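PDB 4D50: deoxyhypusine hydroxylase, which hydroxylates the deoxyhypusine side chain of the translation factor eIF-5A at a diiron centre, the second and last step in making hypusine. Local coordinates for residues R74-L79 / E98-I103; E239-R244 / D269-V274. All coordinates share one frame; numbering follows the deposited sequence. Where two conformers were deposited one is given.

Interaction 1: R74-L79 / E98-I103. With GAI (guanidine), chain I.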
# COMPACT_ATOMS: atom_id res chain seq x y z
N ARG A 74 9.59 0.70 -16.81
CA ARG A 74 10.49 -0.49 -16.87
C ARG A 74 10.04 -1.65 -15.97
O ARG A 74 10.45 -2.76 -16.17
CB ARG A 74 11.95 -0.15 -16.58
CG ARG A 74 12.60 0.69 -17.70
CD ARG A 74 14.13 0.54 -17.79
NE ARG A 74 14.49 -0.42 -18.81
CZ ARG A 74 14.47 -0.14 -20.12
NH1 ARG A 74 14.16 1.09 -20.53
NH2 ARG A 74 14.76 -1.10 -21.01
N ALA A 75 9.20 -1.35 -14.96
CA ALA A 75 8.73 -2.35 -14.02
C ALA A 75 7.57 -3.10 -14.56
O ALA A 75 7.08 -4.06 -13.90
CB ALA A 75 8.36 -1.70 -12.68
N ILE A 76 7.02 -2.65 -15.71
CA ILE A 76 5.73 -3.18 -16.11
C ILE A 76 5.69 -4.67 -16.37
O ILE A 76 4.77 -5.36 -15.95
CB ILE A 76 5.18 -2.35 -17.33
CG1 ILE A 76 4.57 -1.05 -16.83
CG2 ILE A 76 4.13 -3.14 -18.11
CD1 ILE A 76 4.27 -0.03 -17.92
N PRO A 77 6.71 -5.22 -17.12
CA PRO A 77 6.73 -6.65 -17.34
C PRO A 77 6.72 -7.52 -16.07
O PRO A 77 6.03 -8.49 -16.02
CB PRO A 77 8.01 -6.87 -18.17
CG PRO A 77 8.21 -5.57 -18.83
CD PRO A 77 7.78 -4.51 -17.83
N MET A 78 7.47 -7.14 -15.07
CA MET A 78 7.57 -7.92 -13.83
C MET A 78 6.24 -7.84 -13.14
O MET A 78 5.76 -8.83 -12.64
CB MET A 78 8.66 -7.36 -12.91
CG MET A 78 8.85 -8.16 -11.64
SD MET A 78 9.31 -9.91 -11.74
CE MET A 78 10.50 -10.05 -13.02
N LEU A 79 5.64 -6.66 -13.15
CA LEU A 79 4.33 -6.48 -12.41
C LEU A 79 3.20 -7.27 -13.11
O LEU A 79 2.31 -7.82 -12.48
CB LEU A 79 3.94 -5.03 -12.29
CG LEU A 79 4.82 -4.23 -11.32
CD1 LEU A 79 4.66 -2.74 -11.45
CD2 LEU A 79 4.48 -4.67 -9.90
N GLU A 98 -2.65 -2.83 -8.67
CA GLU A 98 -2.59 -1.41 -8.26
C GLU A 98 -1.34 -0.67 -8.77
O GLU A 98 -1.42 0.46 -9.19
CB GLU A 98 -2.67 -1.24 -6.72
CG GLU A 98 -2.69 0.23 -6.30
CD GLU A 98 -2.89 0.46 -4.81
OE1 GLU A 98 -3.68 -0.29 -4.19
OE2 GLU A 98 -2.33 1.47 -4.33
N ALA A 99 -0.16 -1.34 -8.72
CA ALA A 99 1.06 -0.77 -9.13
C ALA A 99 1.03 -0.43 -10.60
O ALA A 99 1.58 0.55 -10.98
CB ALA A 99 2.24 -1.66 -8.77
N LEU A 100 0.43 -1.32 -11.43
CA LEU A 100 0.24 -1.05 -12.83
C LEU A 100 -0.57 0.24 -13.04
O LEU A 100 -0.15 1.05 -13.85
CB LEU A 100 -0.36 -2.29 -13.58
CG LEU A 100 0.63 -3.47 -13.70
CD1 LEU A 100 -0.09 -4.74 -14.13
CD2 LEU A 100 1.81 -3.14 -14.68
N GLY A 101 -1.60 0.44 -12.22
CA GLY A 101 -2.36 1.68 -12.20
C GLY A 101 -1.56 2.90 -11.80
O GLY A 101 -1.77 4.00 -12.38
N ALA A 102 -0.59 2.70 -10.90
CA ALA A 102 0.14 3.81 -10.32
C ALA A 102 1.12 4.32 -11.26
O ALA A 102 1.36 5.52 -11.31
CB ALA A 102 0.76 3.40 -9.00
N ILE A 103 1.69 3.44 -12.06
CA ILE A 103 2.66 3.84 -13.08
C ILE A 103 1.98 4.69 -14.16
O ILE A 103 2.57 5.67 -14.60
CB ILE A 103 3.34 2.63 -13.69
CG1 ILE A 103 4.27 1.99 -12.65
CG2 ILE A 103 4.19 3.00 -14.93
CD1 ILE A 103 4.70 0.57 -13.01
C GAI I . 14.68 2.78 -15.58
N1 GAI I . 14.16 2.78 -16.71
N2 GAI I . 14.66 1.66 -14.86
N3 GAI I . 15.20 3.92 -15.09

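Interaction 2: E239-R244 / D269-V274. With GAI (guanidine), chain H; PER (peroxide ion), chain E.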
# COMPACT_ATOMS: atom_id res chain seq x y z
N GLU A 239 -11.28 -10.90 11.14
CA GLU A 239 -10.96 -9.97 10.07
C GLU A 239 -9.96 -10.54 9.07
O GLU A 239 -9.08 -11.32 9.39
CB GLU A 239 -10.49 -8.61 10.65
CG GLU A 239 -10.26 -7.51 9.58
CD GLU A 239 -11.45 -7.20 8.65
OE1 GLU A 239 -11.57 -7.82 7.57
OE2 GLU A 239 -12.26 -6.28 8.97
N ASN A 240 -10.10 -10.13 7.81
CA ASN A 240 -9.18 -10.57 6.77
C ASN A 240 -7.72 -10.19 7.10
O ASN A 240 -7.48 -9.10 7.58
CB ASN A 240 -9.67 -9.88 5.49
CG ASN A 240 -8.85 -10.23 4.33
OD1 ASN A 240 -7.73 -9.83 4.22
ND2 ASN A 240 -9.39 -11.03 3.45
N PRO A 241 -6.76 -11.14 6.95
CA PRO A 241 -5.39 -10.89 7.32
C PRO A 241 -4.76 -9.69 6.59
O PRO A 241 -3.96 -8.93 7.19
CB PRO A 241 -4.65 -12.18 6.94
CG PRO A 241 -5.69 -13.15 6.56
CD PRO A 241 -7.04 -12.55 6.67
N MET A 242 -5.18 -9.43 5.37
CA MET A 242 -4.70 -8.26 4.63
C MET A 242 -5.15 -6.95 5.30
O MET A 242 -4.40 -5.98 5.34
CB MET A 242 -5.22 -8.34 3.18
CG MET A 242 -4.94 -7.15 2.32
SD MET A 242 -5.60 -7.36 0.66
CE MET A 242 -7.28 -6.90 1.07
N VAL A 243 -6.37 -6.93 5.83
CA VAL A 243 -6.89 -5.77 6.57
C VAL A 243 -6.18 -5.64 7.95
O VAL A 243 -5.75 -4.53 8.36
CB VAL A 243 -8.39 -5.89 6.89
CG1 VAL A 243 -8.86 -4.72 7.71
CG2 VAL A 243 -9.21 -5.96 5.54
N ARG A 244 -6.04 -6.77 8.61
CA ARG A 244 -5.38 -6.70 9.91
C ARG A 244 -3.92 -6.26 9.78
O ARG A 244 -3.44 -5.43 10.56
CB ARG A 244 -5.47 -8.01 10.65
CG ARG A 244 -6.89 -8.53 10.94
CD ARG A 244 -6.85 -9.97 11.48
NE ARG A 244 -6.18 -9.90 12.76
CZ ARG A 244 -5.40 -10.83 13.28
NH1 ARG A 244 -5.12 -11.95 12.63
NH2 ARG A 244 -4.82 -10.54 14.40
N ASP A 269 0.93 -13.67 16.49
CA ASP A 269 -0.30 -14.02 15.81
C ASP A 269 -0.08 -15.20 14.88
O ASP A 269 0.95 -15.34 14.27
CB ASP A 269 -0.81 -12.82 14.95
CG ASP A 269 -2.25 -12.92 14.60
OD1 ASP A 269 -3.11 -12.67 15.50
OD2 ASP A 269 -2.58 -13.32 13.44
N PRO A 270 -1.09 -16.03 14.70
CA PRO A 270 -0.93 -17.13 13.74
C PRO A 270 -0.77 -16.75 12.29
O PRO A 270 -0.37 -17.57 11.49
CB PRO A 270 -2.19 -17.99 13.96
CG PRO A 270 -3.16 -17.09 14.71
CD PRO A 270 -2.36 -16.08 15.45
N GLU A 271 -1.18 -15.54 11.90
CA GLU A 271 -1.13 -15.10 10.50
C GLU A 271 0.23 -14.47 10.32
O GLU A 271 0.62 -13.49 10.99
CB GLU A 271 -2.27 -14.12 10.22
CG GLU A 271 -3.62 -14.80 10.21
CD GLU A 271 -3.82 -15.69 9.01
OE1 GLU A 271 -3.07 -15.56 7.98
OE2 GLU A 271 -4.70 -16.55 9.07
N ARG A 272 1.01 -15.10 9.47
CA ARG A 272 2.35 -14.65 9.19
C ARG A 272 2.37 -13.23 8.73
O ARG A 272 3.23 -12.48 9.17
CB ARG A 272 2.98 -15.51 8.07
CG ARG A 272 4.42 -15.12 7.84
CD ARG A 272 5.11 -16.22 7.04
NE ARG A 272 6.44 -15.81 6.70
CZ ARG A 272 7.26 -16.51 5.90
NH1 ARG A 272 6.86 -17.67 5.43
NH2 ARG A 272 8.45 -16.05 5.61
N VAL A 273 1.42 -12.80 7.90
CA VAL A 273 1.43 -11.43 7.42
C VAL A 273 1.22 -10.43 8.60
O VAL A 273 1.83 -9.35 8.65
CB VAL A 273 0.38 -11.21 6.32
CG1 VAL A 273 0.60 -9.86 5.67
CG2 VAL A 273 0.47 -12.31 5.25
N VAL A 274 0.38 -10.80 9.55
CA VAL A 274 0.17 -10.02 10.75
C VAL A 274 1.35 -10.03 11.71
O VAL A 274 1.83 -8.94 12.14
CB VAL A 274 -1.13 -10.48 11.49
CG1 VAL A 274 -1.29 -9.72 12.81
CG2 VAL A 274 -2.32 -10.24 10.57
C GAI H . -11.23 -13.78 6.87
N1 GAI H . -10.45 -14.32 6.06
N2 GAI H . -12.12 -12.90 6.39
N3 GAI H . -11.17 -14.04 8.18
O1 PER E . -2.11 -5.13 0.62
O2 PER E . -2.11 -5.39 2.14

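Interaction 1: R74-L79 / E98-I103
L79 and I103 reach toward each other tip to tip, CD1 of L79 standing 3.7 Å from CD1 of I103. L79 works with three parts of its side chain. While its CD1 faces I103, the same methyl lies 3.8 Å from the CB of A99, and its CD2 comes almost as near to that CB, so A99 sits against both ends of the leucine fork. The stem of L79 serves a different partner: its CB is 3.7 Å from CD2 of L100. That branch of L100 reaches back to the preceding turn as well, where it approaches the carbonyl O of I76 at 3.9 Å and, at 4.1 Å, the CG1 of I76. The I76 side chain passes L100 and I103 at a slant, and its CG1 divides itself between them, with CD1 of I103 at 4.2 Å. In I103 the first torsion (chi1 -70°) sets CG1 anti to the carbonyl carbon, and chi2 of 164° extends CD1, which meets A75, I76 and L79 together. A75 adds its CB at 4.3 Å from that CD1.

Segment 74-79 runs from a short 3-10 piece into helix 76-84, and 98-103 ends helix 90-103; they lie in the first and second HEAT-like repeats. Helix 57-70 closes over A75 and L79 through L67, with A64 also on L79, while V80 and L83 extend the packing round L100. No hydrogen bond joins the two segments, and every residue that touches is buried. Cohesion therefore rests on the fit of methyl and methylene groups and on their removal from water, in a seam between neighbouring repeats where the side chain of A99 is about 10 Å from an iron ion.

Interaction 2: E239-R244 / D269-V274
The starts of helices 241-254 and 272-289, at the fifth HEAT-like repeat, are joined here by a two-pronged salt bridge between R244 and D269. The two side chains meet tip to tip, with NH2 of R244 2.9 Å from OD1 of D269 along a nearly straight bond (172°) and NH1 3.0 Å from OD2. OD1 lies in the guanidinium plane, yet the carboxylate is turned 57° from that plane, so NH2 comes to OD1 from above the carboxylate while NH1 meets OD2 on its syn side. A bend at chi3 (65°) turns NE of R244 out of the line of the chain. The methyl CG2 of V274 covers one face of the guanidinium, toward its rim, and also lies 3.9 Å from CB of R244. D269 is itself steadied by an Asx turn: the backbone N of E271 gives OD2 a second bond of 3.0 Å, from the opposite face to NH1. Beside the bridge, the ring of P241 passes aslant E271, its CG 3.8 Å from OE1. N240 caps helix 241-254, its OD1 accepting from the N of M242 at 2.8 Å, and M242 points away from the contact, among the residues lining the peroxide pocket. An alanine in place of D269 would probably leave both NH1 and NH2 of R244 without their charged mate and the turn before helix 272-289 without its side-chain bond. NH2 also donates to the carbonyl O of L234, so the guanidinium is held from two directions, and the shared carboxylate ties its charge to that turn.

In the fold
Interaction 1 joins consecutive helices of the HEAT-like array, whereas the two helices of interaction 2 have helix 257-265 between them in the chain; the centres are 25 Å apart and the contacts do not touch. Interaction 1 is wholly buried and apolar, pairing the start of helix 76-84 with the last turns of helix 90-103. Interaction 2 is partly buried, and polar groups at turns and helix starts supply a salt bridge, a capping bond and an Asx turn beside packing of V274 on R244 and P241 on E271. The areas buried are nearly equal, 278 and 282 Å². Interaction 1 lies one shell out from the diiron site, its A99 near the iron ligand E95, whereas M242 of interaction 2 lines the peroxide pocket.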